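Local coordinates for protein alkyl hydroperoxide reductase AhpD (Legionella pneumophila, PDB 5DIK) that probably reduces alkyl hydroperoxides as an AhpD-like member of the carboxymuconolactone decarboxylase family, with a possible part in the antioxidative response of the bacterium, at residues 85-91 and 112-117. Sequence-based numbering, arbitrary orientation.
Sequences ATREELL and ALEAFE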
loop_
_atom_site.group_PDB
_atom_site.type_symbol
_atom_site.label_atom_id
_atom_site.label_comp_id
_atom_site.label_asym_id
_atom_site.label_seq_id
_atom_site.Cartn_x
_atom_site.Cartn_y
_atom_site.Cartn_z
ATOM N N ALA A 85 -24.270 7.450 13.074
ATOM C CA ALA A 85 -23.005 7.528 13.796
ATOM C C ALA A 85 -22.800 8.950 14.292
ATOM O O ALA A 85 -23.123 9.902 13.593
ATOM C CB ALA A 85 -21.848 7.132 12.871
ATOM N N THR A 86 -22.246 9.102 15.478
ATOM C CA THR A 86 -21.951 10.437 15.993
ATOM C C THR A 86 -20.579 10.897 15.502
ATOM O O THR A 86 -19.708 10.100 15.109
ATOM C CB THR A 86 -21.976 10.483 17.527
ATOM O OG1 THR A 86 -20.883 9.706 18.041
ATOM C CG2 THR A 86 -23.304 9.934 18.070
ATOM N N ARG A 87 -20.416 12.204 15.524
ATOM C CA ARG A 87 -19.143 12.841 15.255
ATOM C C ARG A 87 -18.018 12.261 16.126
ATOM O O ARG A 87 -16.918 11.992 15.636
ATOM C CB ARG A 87 -19.313 14.346 15.525
ATOM C CG ARG A 87 -18.149 15.175 15.068
ATOM C CD ARG A 87 -18.381 16.617 15.467
ATOM N NE ARG A 87 -17.271 17.436 15.046
ATOM C CZ ARG A 87 -17.151 17.979 13.855
ATOM N NH1 ARG A 87 -18.092 17.822 12.931
ATOM N NH2 ARG A 87 -16.096 18.732 13.598
ATOM N N GLU A 88 -18.297 12.060 17.414
ATOM C CA GLU A 88 -17.314 11.516 18.321
ATOM C C GLU A 88 -16.913 10.061 17.999
ATOM O O GLU A 88 -15.745 9.714 18.140
ATOM C CB GLU A 88 -17.769 11.612 19.787
ATOM C CG GLU A 88 -16.748 11.090 20.820
ATOM C CD GLU A 88 -15.419 11.861 20.895
ATOM O OE1 GLU A 88 -15.369 13.013 20.428
ATOM O OE2 GLU A 88 -14.422 11.314 21.422
ATOM N N GLU A 89 -17.870 9.236 17.613
ATOM C CA GLU A 89 -17.556 7.862 17.154
ATOM C C GLU A 89 -16.654 7.945 15.922
ATOM O O GLU A 89 -15.682 7.199 15.825
ATOM C CB GLU A 89 -18.839 7.061 16.833
ATOM C CG GLU A 89 -19.642 6.718 18.070
ATOM C CD GLU A 89 -21.058 6.226 17.773
ATOM O OE1 GLU A 89 -21.676 6.623 16.753
ATOM O OE2 GLU A 89 -21.552 5.426 18.574
ATOM N N LEU A 90 -16.970 8.844 14.989
ATOM C CA LEU A 90 -16.108 9.017 13.807
ATOM C C LEU A 90 -14.691 9.433 14.209
ATOM O O LEU A 90 -13.710 8.829 13.762
ATOM C CB LEU A 90 -16.714 10.018 12.822
ATOM C CG LEU A 90 -15.791 10.424 11.673
ATOM C CD1 LEU A 90 -15.596 9.249 10.741
ATOM C CD2 LEU A 90 -16.340 11.609 10.905
ATOM N N LEU A 91 -14.578 10.476 15.050
ATOM C CA LEU A 91 -13.285 10.961 15.456
ATOM C C LEU A 91 -12.447 9.844 16.071
ATOM O O LEU A 91 -11.246 9.775 15.847
ATOM C CB LEU A 91 -13.397 12.142 16.420
ATOM C CG LEU A 91 -13.953 13.442 15.810
ATOM C CD1 LEU A 91 -14.124 14.472 16.915
ATOM C CD2 LEU A 91 -13.063 13.993 14.714
ATOM N N ALA A 112 -11.873 12.568 5.658
ATOM C CA ALA A 112 -13.045 11.901 6.201
ATOM C C ALA A 112 -13.968 12.866 7.015
ATOM O O ALA A 112 -15.185 12.752 6.980
ATOM C CB ALA A 112 -12.638 10.734 7.071
ATOM N N LEU A 113 -13.365 13.745 7.795
ATOM C CA LEU A 113 -14.153 14.680 8.607
ATOM C C LEU A 113 -14.892 15.637 7.657
ATOM O O LEU A 113 -16.065 15.901 7.853
ATOM C CB LEU A 113 -13.271 15.462 9.552
ATOM C CG LEU A 113 -14.041 16.429 10.468
ATOM C CD1 LEU A 113 -15.077 15.690 11.302
ATOM C CD2 LEU A 113 -13.086 17.173 11.364
ATOM N N GLU A 114 -14.210 16.117 6.627
ATOM C CA GLU A 114 -14.838 16.962 5.605
ATOM C C GLU A 114 -16.034 16.270 4.954
ATOM O O GLU A 114 -17.106 16.869 4.842
ATOM C CB GLU A 114 -13.825 17.405 4.538
ATOM C CG GLU A 114 -14.407 18.289 3.442
ATOM C CD GLU A 114 -13.420 18.581 2.320
ATOM O OE1 GLU A 114 -12.201 18.573 2.559
ATOM O OE2 GLU A 114 -13.864 18.833 1.183
ATOM N N ALA A 115 -15.872 15.000 4.575
ATOM C CA ALA A 115 -16.952 14.215 3.984
ATOM C C ALA A 115 -18.138 14.019 4.920
ATOM O O ALA A 115 -19.290 14.210 4.518
ATOM C CB ALA A 115 -16.445 12.847 3.501
ATOM N N PHE A 116 -17.857 13.642 6.157
ATOM C CA PHE A 116 -18.886 13.477 7.156
ATOM C C PHE A 116 -19.683 14.767 7.371
ATOM O O PHE A 116 -20.907 14.728 7.461
ATOM C CB PHE A 116 -18.259 13.014 8.476
ATOM C CG PHE A 116 -19.251 12.656 9.529
ATOM C CD1 PHE A 116 -19.904 11.432 9.506
ATOM C CD2 PHE A 116 -19.517 13.542 10.570
ATOM C CE1 PHE A 116 -20.805 11.090 10.498
ATOM C CE2 PHE A 116 -20.450 13.220 11.553
ATOM C CZ PHE A 116 -21.083 11.994 11.524
ATOM N N GLU A 117 -18.987 15.892 7.433
ATOM C CA GLU A 117 -19.653 17.186 7.618
ATOM C C GLU A 117 -20.495 17.531 6.399
ATOM O O GLU A 117 -21.620 18.028 6.547
ATOM C CB GLU A 117 -18.640 18.300 7.914
ATOM C CG GLU A 117 -18.041 18.220 9.315
ATOM C CD GLU A 117 -17.238 19.457 9.730
ATOM O OE1 GLU A 117 -16.883 19.538 10.920
ATOM O OE2 GLU A 117 -16.933 20.331 8.880
#
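In the all-helical AhpD-like fold, the first turn of helix 87-99 packs nearly antiparallel (160°) against the C-terminal part of helix 102-120, so that the two form a helical hairpin. Thr86 and Glu89 close a capping box at the N-terminus of helix 87-99: Glu89 N donates to Thr86 OG1 (3.1 Å) and Thr86 N to Glu89 OE1 (2.8 Å), while Glu89 OE2 pairs with Lys54. Across the hairpin, Arg87 and Glu117 form a salt bridge in which both NH1 and NH2 of Arg87 donate to the single Glu117 OE1 (2.9 Å each). Arg87 NE forms a salt bridge with Glu30, and Glu117 OE2 one with Lys26, both of a neighbouring subunit; the pair therefore belongs to a charge network across the subunit interface. Leu113 CD1 lies over one face of the guanidinium. Beneath these charges the contact is apolar and buried, with Leu90 set against Phe116 and Leu113. Phe116 CZ reaches the residue preceding the cap, its ring edge 3.6 Å from Ala85 O.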